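Local atomic coordinates of amidohydrolase (Pseudomonas aeruginosa, PDB entry 2I5G), a protein that probably works as a metal-dependent dipeptidase of the M19 (renal or membrane dipeptidase) family, built on a TIM-barrel fold. Residues Lys193-Leu198 with Met236-Glu241; Gly205-Val210 with Glu313-Val318. The protein carries 2 engineered substitutions. All coordinates share one frame; numbering follows the deposited sequence.

Contact 1. Residues Lys193-Leu198 with Met236-Glu241; sequences KSDEEL and MNIVGE
With CG1 anti to its carbonyl carbon (chi1 -59°) and the chain beyond extended (chi2 169°), Ile238 sends CD1 across to Asp195 and Leu198, while CG2 lies over the first turn of helix 195-203. Ile238 crosses both side chains at about a right angle, its CD1 3.8 Å from Asp195 CB and 4.1 Å from Leu198 CD1. Ile238 CG2 rests 4.1 Å from Leu198 C, and Val239 CG2 packs 3.8 Å from Leu198 O. Two neighbouring helices of the barrel thus touch, the beginning of one against the end of the other, on the two sides of strand 207-210 in the chain. Ser194 and Glu197 fit a capping box at the N-terminus of helix 195-203: the Ser194 N to Glu197 OE1 bond is 2.9 Å long and nearly straight (175°), whereas the return bond to Ser194 OG is less sure, the hydroxyl being uncertainly placed. Gly240, with positive phi, is the first residue beyond helix 225-239 to leave helical geometry. Asp195 OD1 is hydrogen-bonded to Tyr234 OH, one turn before Ile238, which ties the carboxylate to the partner helix. The junction is mostly apolar, methyl groups against a helical first turn, and this tyrosine bond gives the acid beside them a polar partner.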
loop_
_atom_site.group_PDB
_atom_site.type_symbol
_atom_site.label_atom_id
_atom_site.label_comp_id
_atom_site.label_asym_id
_atom_site.label_seq_id
_atom_site.Cartn_x
_atom_site.Cartn_y
_atom_site.Cartn_z
ATOM N N LYS A 193 -2.398 23.894 -3.591
ATOM C CA LYS A 193 -2.312 23.608 -5.016
ATOM C C LYS A 193 -1.866 24.809 -5.859
ATOM O O LYS A 193 -2.247 25.949 -5.594
ATOM C CB LYS A 193 -3.664 23.102 -5.519
ATOM C CG LYS A 193 -4.295 22.023 -4.646
ATOM C CD LYS A 193 -3.432 20.769 -4.546
ATOM C CE LYS A 193 -4.147 19.671 -3.760
ATOM N NZ LYS A 193 -3.260 18.515 -3.453
ATOM N N SER A 194 -1.063 24.535 -6.883
ATOM C CA SER A 194 -0.548 25.564 -7.787
ATOM C C SER A 194 -1.643 26.056 -8.718
ATOM O O SER A 194 -2.661 25.388 -8.886
ATOM C CB SER A 194 0.584 24.992 -8.639
ATOM O OG SER A 194 0.062 24.059 -9.568
ATOM N N ASP A 195 -1.429 27.220 -9.328
ATOM C CA ASP A 195 -2.410 27.780 -10.254
ATOM C C ASP A 195 -2.606 26.806 -11.412
ATOM O O ASP A 195 -3.735 26.539 -11.838
ATOM C CB ASP A 195 -1.939 29.136 -10.793
ATOM C CG ASP A 195 -1.741 30.168 -9.692
ATOM O OD1 ASP A 195 -2.598 30.265 -8.790
ATOM O OD2 ASP A 195 -0.729 30.898 -9.734
ATOM N N GLU A 196 -1.497 26.273 -11.914
ATOM C CA GLU A 196 -1.550 25.321 -13.015
ATOM C C GLU A 196 -2.425 24.135 -12.630
ATOM O O GLU A 196 -3.215 23.646 -13.440
ATOM C CB GLU A 196 -0.135 24.848 -13.383
ATOM C CG GLU A 196 0.805 24.662 -12.189
ATOM C CD GLU A 196 1.548 25.939 -11.790
ATOM O OE1 GLU A 196 2.539 26.294 -12.462
ATOM O OE2 GLU A 196 1.142 26.593 -10.808
ATOM N N GLU A 197 -2.296 23.687 -11.384
ATOM C CA GLU A 197 -3.076 22.555 -10.893
ATOM C C GLU A 197 -4.561 22.873 -10.812
ATOM O O GLU A 197 -5.405 22.081 -11.239
ATOM C CB GLU A 197 -2.588 22.135 -9.512
ATOM C CG GLU A 197 -1.279 21.400 -9.517
ATOM C CD GLU A 197 -0.892 20.921 -8.134
ATOM O OE1 GLU A 197 -0.465 21.757 -7.309
ATOM O OE2 GLU A 197 -1.031 19.705 -7.870
ATOM N N LEU A 198 -4.875 24.031 -10.241
ATOM C CA LEU A 198 -6.254 24.457 -10.097
ATOM C C LEU A 198 -6.910 24.641 -11.456
ATOM O O LEU A 198 -8.097 24.377 -11.622
ATOM C CB LEU A 198 -6.309 25.769 -9.324
ATOM C CG LEU A 198 -5.827 25.723 -7.873
ATOM C CD1 LEU A 198 -5.776 27.136 -7.344
ATOM C CD2 LEU A 198 -6.763 24.859 -7.016
HETATM N N MSE A 236 -11.554 31.144 -7.402
HETATM C CA MSE A 236 -12.632 31.325 -8.360
HETATM C C MSE A 236 -12.133 32.075 -9.588
HETATM O O MSE A 236 -12.736 32.002 -10.658
HETATM C CB MSE A 236 -13.793 32.085 -7.726
HETATM C CG MSE A 236 -14.990 32.210 -8.648
HETATM SE SE MSE A 236 -16.534 32.975 -7.794
HETATM C CE MSE A 236 -16.072 34.842 -8.022
ATOM N N ASN A 237 -11.027 32.795 -9.431
ATOM C CA ASN A 237 -10.450 33.544 -10.541
ATOM C C ASN A 237 -9.836 32.604 -11.582
ATOM O O ASN A 237 -9.686 32.973 -12.748
ATOM C CB ASN A 237 -9.384 34.510 -10.021
ATOM C CG ASN A 237 -8.579 35.155 -11.142
ATOM O OD1 ASN A 237 -9.129 35.825 -12.016
ATOM N ND2 ASN A 237 -7.265 34.955 -11.116
ATOM N N ILE A 238 -9.485 31.390 -11.157
ATOM C CA ILE A 238 -8.884 30.394 -12.046
ATOM C C ILE A 238 -9.895 29.318 -12.424
ATOM O O ILE A 238 -10.060 28.976 -13.596
ATOM C CB ILE A 238 -7.687 29.697 -11.359
ATOM C CG1 ILE A 238 -6.639 30.736 -10.967
ATOM C CG2 ILE A 238 -7.080 28.647 -12.280
ATOM C CD1 ILE A 238 -5.558 30.188 -10.070
ATOM N N VAL A 239 -10.560 28.792 -11.404
ATOM C CA VAL A 239 -11.560 27.732 -11.541
ATOM C C VAL A 239 -12.886 28.143 -12.207
ATOM O O VAL A 239 -13.464 27.382 -12.983
ATOM C CB VAL A 239 -11.867 27.123 -10.136
ATOM C CG1 VAL A 239 -13.129 26.278 -10.181
ATOM C CG2 VAL A 239 -10.685 26.293 -9.666
ATOM N N GLY A 240 -13.375 29.337 -11.899
ATOM C CA GLY A 240 -14.638 29.770 -12.470
ATOM C C GLY A 240 -15.762 29.596 -11.462
ATOM O O GLY A 240 -15.627 28.823 -10.510
ATOM N N GLU A 241 -16.883 30.282 -11.672
ATOM C CA GLU A 241 -17.989 30.202 -10.728
ATOM C C GLU A 241 -18.787 28.917 -10.701
ATOM O O GLU A 241 -19.694 28.781 -9.888
ATOM C CB GLU A 241 -18.948 31.374 -10.922
ATOM C CG GLU A 241 -19.500 31.523 -12.315
ATOM C CD GLU A 241 -20.550 32.609 -12.387
ATOM O OE1 GLU A 241 -21.684 32.360 -11.936
ATOM O OE2 GLU A 241 -20.236 33.715 -12.879
#

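Contact 2. Residues Gly205-Val210 with Glu313-Val318; sequences GGFVGV and ENWVRV
The ring of Phe207 leans one edge over the face of the Trp315 indole in a tilted edge-to-face stack, where strand 207-210 of the TIM barrel meets helix 304-323. The axes of strand 207-210 and of the helical segment 313-318 run in broadly opposed directions, 9.8 Å apart at closest approach. Ring centroids of Phe207 and the six-membered ring of Trp315 are 4.2 Å apart with planes at 52°, a lean well short of a perpendicular T. Phe207 CE2 lies over the middle of the indole, and Phe207 CD2 lies 3.6 Å from Trp315 CH2. CB of Phe207 already points toward the helix, and with CG anti to the backbone N (chi1 -171°) the ring reaches Trp315. Asn314 comes to the phenyl edge instead, its CB near the ring plane and 3.5 Å from Phe207 CE1, with the amide turned 79° to the ring. Polar ends of the helix residues work beyond the aromatic pair: Asn314 ND2 hydrogen-bonds to Ile244 O and Trp315 NE1 to Ile246 O, so both are tied to strand 244-246 while the indole face receives the phenyl ring. Cys177 touches both aromatic side chains, adding strand 177-181 to the same buried cluster. Val318, one turn after Asn314, adds an aliphatic contact: its CG1 lies over one face of the Phe207 ring, and its CG2 reaches Phe207 CB at 4.3 Å.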
loop_
_atom_site.group_PDB
_atom_site.type_symbol
_atom_site.label_atom_id
_atom_site.label_comp_id
_atom_site.label_asym_id
_atom_site.label_seq_id
_atom_site.Cartn_x
_atom_site.Cartn_y
_atom_site.Cartn_z
ATOM N N GLY A 205 -13.424 19.443 -16.071
ATOM C CA GLY A 205 -14.714 19.327 -15.417
ATOM C C GLY A 205 -14.655 19.059 -13.927
ATOM O O GLY A 205 -15.640 18.612 -13.332
ATOM N N GLY A 206 -13.507 19.342 -13.318
ATOM C CA GLY A 206 -13.343 19.111 -11.893
ATOM C C GLY A 206 -13.993 20.139 -10.984
ATOM O O GLY A 206 -14.548 21.145 -11.443
ATOM N N PHE A 207 -13.917 19.886 -9.681
ATOM C CA PHE A 207 -14.507 20.770 -8.686
ATOM C C PHE A 207 -13.465 21.083 -7.625
ATOM O O PHE A 207 -12.553 20.289 -7.394
ATOM C CB PHE A 207 -15.713 20.078 -8.042
ATOM C CG PHE A 207 -16.518 20.970 -7.148
ATOM C CD1 PHE A 207 -17.339 21.957 -7.686
ATOM C CD2 PHE A 207 -16.427 20.852 -5.765
ATOM C CE1 PHE A 207 -18.055 22.814 -6.856
ATOM C CE2 PHE A 207 -17.137 21.703 -4.931
ATOM C CZ PHE A 207 -17.950 22.685 -5.472
ATOM N N VAL A 208 -13.592 22.234 -6.977
ATOM C CA VAL A 208 -12.637 22.620 -5.942
ATOM C C VAL A 208 -13.280 23.279 -4.730
ATOM O O VAL A 208 -13.871 24.350 -4.840
ATOM C CB VAL A 208 -11.585 23.608 -6.478
ATOM C CG1 VAL A 208 -10.696 24.092 -5.326
ATOM C CG2 VAL A 208 -10.759 22.949 -7.580
ATOM N N GLY A 209 -13.155 22.631 -3.576
ATOM C CA GLY A 209 -13.694 23.190 -2.349
ATOM C C GLY A 209 -12.551 23.874 -1.610
ATOM O O GLY A 209 -11.557 23.229 -1.259
ATOM N N VAL A 210 -12.673 25.182 -1.386
ATOM C CA VAL A 210 -11.634 25.939 -0.697
ATOM C C VAL A 210 -11.760 25.760 0.807
ATOM O O VAL A 210 -12.854 25.853 1.361
ATOM C CB VAL A 210 -11.718 27.438 -1.030
ATOM C CG1 VAL A 210 -10.533 28.166 -0.443
ATOM C CG2 VAL A 210 -11.763 27.631 -2.531
ATOM N N GLU A 313 -24.959 25.257 -3.958
ATOM C CA GLU A 313 -25.490 24.834 -5.252
ATOM C C GLU A 313 -24.477 24.098 -6.121
ATOM O O GLU A 313 -24.806 23.080 -6.722
ATOM C CB GLU A 313 -26.044 26.035 -6.019
ATOM C CG GLU A 313 -27.293 26.631 -5.393
ATOM C CD GLU A 313 -27.978 27.642 -6.294
ATOM O OE1 GLU A 313 -29.074 28.124 -5.922
ATOM O OE2 GLU A 313 -27.421 27.955 -7.373
ATOM N N ASN A 314 -23.252 24.606 -6.189
ATOM C CA ASN A 314 -22.219 23.971 -6.994
ATOM C C ASN A 314 -21.901 22.549 -6.515
ATOM O O ASN A 314 -21.701 21.643 -7.329
ATOM C CB ASN A 314 -20.945 24.825 -6.996
ATOM C CG ASN A 314 -21.025 26.006 -7.966
ATOM O OD1 ASN A 314 -22.079 26.289 -8.542
ATOM N ND2 ASN A 314 -19.905 26.699 -8.145
ATOM N N TRP A 315 -21.851 22.348 -5.203
ATOM C CA TRP A 315 -21.563 21.026 -4.672
ATOM C C TRP A 315 -22.650 20.060 -5.096
ATOM O O TRP A 315 -22.373 18.919 -5.474
ATOM C CB TRP A 315 -21.494 21.056 -3.149
ATOM C CG TRP A 315 -20.107 20.993 -2.615
ATOM C CD1 TRP A 315 -19.540 21.842 -1.707
ATOM C CD2 TRP A 315 -19.104 20.019 -2.935
ATOM N NE1 TRP A 315 -18.246 21.455 -1.442
ATOM C CE2 TRP A 315 -17.955 20.340 -2.183
ATOM C CE3 TRP A 315 -19.068 18.905 -3.785
ATOM C CZ2 TRP A 315 -16.776 19.585 -2.256
ATOM C CZ3 TRP A 315 -17.896 18.157 -3.858
ATOM C CH2 TRP A 315 -16.768 18.502 -3.096
ATOM N N VAL A 316 -23.892 20.523 -5.036
ATOM C CA VAL A 316 -25.022 19.687 -5.404
ATOM C C VAL A 316 -24.960 19.235 -6.864
ATOM O O VAL A 316 -25.196 18.066 -7.164
ATOM C CB VAL A 316 -26.360 20.421 -5.151
ATOM C CG1 VAL A 316 -27.523 19.539 -5.573
ATOM C CG2 VAL A 316 -26.485 20.779 -3.679
ATOM N N ARG A 317 -24.631 20.159 -7.762
ATOM C CA ARG A 317 -24.545 19.855 -9.189
ATOM C C ARG A 317 -23.516 18.778 -9.547
ATOM O O ARG A 317 -23.777 17.927 -10.401
ATOM C CB ARG A 317 -24.250 21.132 -9.979
ATOM C CG ARG A 317 -24.016 20.901 -11.462
ATOM C CD ARG A 317 -24.204 22.182 -12.258
ATOM N NE ARG A 317 -25.580 22.670 -12.171
ATOM C CZ ARG A 317 -26.642 22.014 -12.634
ATOM N NH1 ARG A 317 -26.498 20.833 -13.226
ATOM N NH2 ARG A 317 -27.853 22.537 -12.500
ATOM N N VAL A 318 -22.355 18.805 -8.899
ATOM C CA VAL A 318 -21.322 17.814 -9.184
ATOM C C VAL A 318 -21.655 16.456 -8.559
ATOM O O VAL A 318 -21.406 15.408 -9.158
ATOM C CB VAL A 318 -19.942 18.276 -8.673
ATOM C CG1 VAL A 318 -19.892 18.213 -7.158
ATOM C CG2 VAL A 318 -18.862 17.417 -9.283
#

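Overall arrangement
Contact 1 lies farther out, its centre about 17 Å from that of the chain, and is partly buried; contact 2, at about 11 Å, is wholly buried. Strand 207-210 joins them in sequence, following helix 195-203 and preceding helix 225-239. Its Val208 and Val210 pack on helix 225-239, one partner of contact 1, whereas Phe207 turns toward helix 304-323 in contact 2. Aliphatic groups beside a carboxylate make the outer contact; an aromatic stack, with amide and indole N-H groups bonded to backbone carbonyls, makes the inner one. They meet directly where Val239 CG2 packs 3.9 Å from Val208 CG2 and where Asn314 ND2 probably hydrogen-bonds to Glu241 O at 2.7 Å.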